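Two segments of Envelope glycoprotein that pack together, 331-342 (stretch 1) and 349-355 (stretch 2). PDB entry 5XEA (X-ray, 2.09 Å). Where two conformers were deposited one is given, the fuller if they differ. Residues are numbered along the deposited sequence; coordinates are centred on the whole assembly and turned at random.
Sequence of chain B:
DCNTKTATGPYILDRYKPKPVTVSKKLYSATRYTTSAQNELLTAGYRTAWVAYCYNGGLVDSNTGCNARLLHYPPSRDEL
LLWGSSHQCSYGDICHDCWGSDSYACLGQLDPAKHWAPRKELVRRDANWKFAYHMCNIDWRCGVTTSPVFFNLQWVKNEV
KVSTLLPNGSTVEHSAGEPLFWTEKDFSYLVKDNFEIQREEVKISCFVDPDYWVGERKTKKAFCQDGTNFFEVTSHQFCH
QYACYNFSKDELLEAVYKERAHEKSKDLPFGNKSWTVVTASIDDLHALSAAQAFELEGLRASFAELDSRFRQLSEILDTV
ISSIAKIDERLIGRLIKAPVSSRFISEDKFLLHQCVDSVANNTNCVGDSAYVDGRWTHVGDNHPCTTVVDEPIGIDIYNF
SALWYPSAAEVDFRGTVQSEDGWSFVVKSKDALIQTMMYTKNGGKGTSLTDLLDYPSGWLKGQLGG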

# COMPACT_ATOMS: atom_id res chain seq x y z
N LEU B 331 -1.64 -60.49 4.84
CA LEU B 331 -1.21 -59.10 4.89
C LEU B 331 -2.12 -58.20 4.06
O LEU B 331 -2.56 -57.14 4.53
N ILE B 332 -2.38 -58.57 2.81
CA ILE B 332 -3.15 -57.69 1.94
C ILE B 332 -4.55 -57.48 2.51
O ILE B 332 -5.05 -56.35 2.59
N GLY B 333 -5.18 -58.57 2.96
CA GLY B 333 -6.48 -58.45 3.61
C GLY B 333 -6.46 -57.48 4.77
O GLY B 333 -7.41 -56.71 4.97
N ARG B 334 -5.36 -57.47 5.54
CA ARG B 334 -5.24 -56.52 6.65
C ARG B 334 -5.04 -55.09 6.16
O ARG B 334 -5.47 -54.14 6.82
N LEU B 335 -4.37 -54.90 5.02
CA LEU B 335 -4.15 -53.55 4.51
C LEU B 335 -5.45 -52.93 3.99
O LEU B 335 -5.68 -51.73 4.16
N ILE B 336 -6.30 -53.74 3.37
CA ILE B 336 -7.59 -53.28 2.86
C ILE B 336 -8.73 -53.52 3.83
O ILE B 336 -9.88 -53.23 3.49
N LYS B 337 -8.45 -54.04 5.02
CA LYS B 337 -9.48 -54.37 6.02
C LYS B 337 -10.59 -55.22 5.40
O LYS B 337 -11.72 -54.78 5.19
N ALA B 338 -10.24 -56.47 5.13
CA ALA B 338 -11.18 -57.41 4.53
C ALA B 338 -10.76 -58.81 4.91
O ALA B 338 -9.55 -59.08 4.98
N PRO B 339 -11.71 -59.74 5.18
CA PRO B 339 -11.33 -61.10 5.61
C PRO B 339 -10.94 -61.99 4.44
O PRO B 339 -11.63 -62.94 4.07
N VAL B 340 -9.80 -61.68 3.81
CA VAL B 340 -9.33 -62.41 2.64
C VAL B 340 -7.88 -62.84 2.84
O VAL B 340 -7.09 -62.17 3.52
N SER B 341 -7.53 -63.98 2.23
CA SER B 341 -6.15 -64.38 2.01
C SER B 341 -5.82 -64.27 0.53
O SER B 341 -6.70 -64.45 -0.32
N SER B 342 -4.56 -63.96 0.22
CA SER B 342 -4.14 -63.73 -1.16
C SER B 342 -3.36 -64.93 -1.71
O SER B 342 -2.84 -65.76 -0.97
N LYS B 349 0.56 -59.76 -9.59
CA LYS B 349 -0.85 -60.13 -9.63
C LYS B 349 -1.18 -61.20 -8.61
O LYS B 349 -0.41 -62.14 -8.39
N PHE B 350 -2.33 -61.05 -7.95
CA PHE B 350 -2.75 -61.99 -6.93
C PHE B 350 -4.25 -62.14 -6.97
O PHE B 350 -4.98 -61.23 -7.39
N LEU B 351 -4.71 -63.31 -6.54
CA LEU B 351 -6.10 -63.62 -6.32
C LEU B 351 -6.43 -63.35 -4.86
O LEU B 351 -5.55 -63.29 -4.00
N LEU B 352 -7.72 -63.24 -4.58
CA LEU B 352 -8.19 -63.12 -3.21
C LEU B 352 -9.17 -64.25 -2.93
O LEU B 352 -10.14 -64.45 -3.67
N HIS B 353 -8.91 -64.99 -1.86
CA HIS B 353 -9.80 -66.06 -1.42
C HIS B 353 -10.64 -65.57 -0.25
O HIS B 353 -10.11 -64.91 0.66
N GLN B 354 -11.93 -65.90 -0.24
CA GLN B 354 -12.85 -65.42 0.77
C GLN B 354 -13.69 -66.58 1.31
O GLN B 354 -13.77 -67.65 0.72
N CYS B 355 -14.35 -66.31 2.44
CA CYS B 355 -15.26 -67.22 3.16
C CYS B 355 -14.63 -68.61 3.31
O CYS B 355 -14.15 -68.96 4.39

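Leu352, His353 and Val340 are the residues most covered in this contact. The frame is a short antiparallel pairing in which Ser341 faces His353 through two backbone hydrogen bonds, from His353 N to Ser341 O (2.7 Å, nearly linear) and from Ser341 N to His353 O (3.2 Å). Because neighbouring strand residues alternate, Leu352 and Ser342 project to one face of the sheet, Ser341 and His353 to the other.

On the first face Leu352, in the mt rotamer, packs against carbon atoms of four residues of stretch 1. Its CD2 lies 3.8 Å from Val340 CG2, 4.0 Å from Ser342 CB and 4.4 Å from Ile332 CG2, while its CD1 reaches to 4.4 Å from Ile336 CD1. The leucine thus joins the helix to the strand that follows it. Val340 (chi1 m) points toward stretch 2 and uses both methyls: besides the CG2 contact with Leu352, its CG1 sits 3.9 Å from CG of the extended, solvent-exposed Gln354.

Phe350 (chi1 p) continues this buried layer. Ile332, with chi1 m and chi2 t, places CD1 almost directly above the ring, 3.8 Å from the Phe350 ring centroid and 6° off its normal, a CH-pi contact over one face. Ser342 (chi1 p) approaches the same ring obliquely, its CB 4.1 Å from Phe350 CD1.

The second face is more polar and less enclosed. His353 (chi1 m) packs beside Ser341 (chi1 p), with Ser341 OG 3.6 Å from His353 CB; this is van der Waals contact. The imidazole NE2 of His353 finds its hydrogen-bonding partner just outside the two stretches. The hydrogen bonds across the contact are the two between backbone atoms of Ser341 and His353, and the side chains contribute mainly apolar packing.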

# COMPACT_ATOMS: atom_id res chain seq x y z
CB LEU B 331 0.24 -58.99 4.40
CG LEU B 331 0.79 -57.57 4.27
CD1 LEU B 331 0.71 -56.85 5.59
CD2 LEU B 331 2.22 -57.57 3.77
CB ILE B 332 -3.17 -58.23 0.50
CG1 ILE B 332 -1.79 -58.03 -0.13
CG2 ILE B 332 -4.26 -57.54 -0.32
CD1 ILE B 332 -1.60 -58.77 -1.43
CB ARG B 334 -4.09 -56.93 7.56
CG ARG B 334 -4.47 -57.91 8.65
CD ARG B 334 -3.60 -57.70 9.88
NE ARG B 334 -2.18 -57.90 9.61
CZ ARG B 334 -1.21 -57.31 10.30
NH1 ARG B 334 -1.53 -56.46 11.27
NH2 ARG B 334 0.06 -57.54 9.99
CB LEU B 335 -3.09 -53.55 3.41
CG LEU B 335 -1.65 -53.74 3.91
CD1 LEU B 335 -0.70 -53.87 2.74
CD2 LEU B 335 -1.24 -52.61 4.84
CB ILE B 336 -7.90 -53.95 1.50
CG1 ILE B 336 -8.03 -55.47 1.68
CG2 ILE B 336 -6.83 -53.61 0.50
CD1 ILE B 336 -8.37 -56.23 0.41
CB LYS B 337 -10.03 -53.09 6.66
CG LYS B 337 -9.08 -52.41 7.64
CD LYS B 337 -9.60 -51.02 7.99
CE LYS B 337 -9.55 -50.10 6.78
NZ LYS B 337 -10.64 -49.08 6.78
CB ALA B 338 -11.24 -57.25 3.01
CB PRO B 339 -12.60 -61.58 6.32
CG PRO B 339 -13.71 -60.92 5.55
CD PRO B 339 -13.17 -59.57 5.11
CB VAL B 340 -9.47 -61.59 1.33
CG1 VAL B 340 -10.93 -61.38 0.97
CG2 VAL B 340 -8.73 -60.26 1.42
CB SER B 341 -5.91 -65.82 2.48
OG SER B 341 -6.51 -66.71 1.57
CB SER B 342 -3.27 -62.48 -1.26
OG SER B 342 -2.11 -62.62 -0.47
CB LYS B 349 -1.24 -60.59 -11.04
CG LYS B 349 -1.41 -59.40 -12.00
CD LYS B 349 -1.95 -59.81 -13.37
CE LYS B 349 -0.89 -60.50 -14.21
NZ LYS B 349 -1.46 -61.13 -15.44
CB PHE B 350 -2.33 -61.56 -5.51
CG PHE B 350 -2.80 -60.17 -5.13
CD1 PHE B 350 -3.99 -59.97 -4.46
CD2 PHE B 350 -2.05 -59.05 -5.48
CE1 PHE B 350 -4.43 -58.67 -4.13
CE2 PHE B 350 -2.48 -57.75 -5.15
CZ PHE B 350 -3.66 -57.57 -4.47
CB LEU B 351 -6.40 -65.09 -6.64
CG LEU B 351 -6.05 -65.65 -8.02
CD1 LEU B 351 -6.25 -67.18 -8.04
CD2 LEU B 351 -6.92 -64.99 -9.06
CB LEU B 352 -8.84 -61.75 -2.96
CG LEU B 352 -7.88 -60.56 -2.95
CD1 LEU B 352 -8.63 -59.25 -2.80
CD2 LEU B 352 -6.83 -60.71 -1.84
CB HIS B 353 -9.02 -67.31 -1.01
CG HIS B 353 -8.21 -67.90 -2.12
ND1 HIS B 353 -8.78 -68.51 -3.22
CD2 HIS B 353 -6.87 -67.98 -2.30
CE1 HIS B 353 -7.82 -68.92 -4.04
NE2 HIS B 353 -6.65 -68.61 -3.50
CB GLN B 354 -13.76 -64.34 0.19
CG GLN B 354 -14.27 -63.36 1.24
CD GLN B 354 -15.32 -62.41 0.71
OE1 GLN B 354 -15.32 -62.08 -0.47
NE2 GLN B 354 -16.24 -61.99 1.58
CB CYS B 355 -16.62 -67.29 2.44
SG CYS B 355 -17.27 -68.93 2.04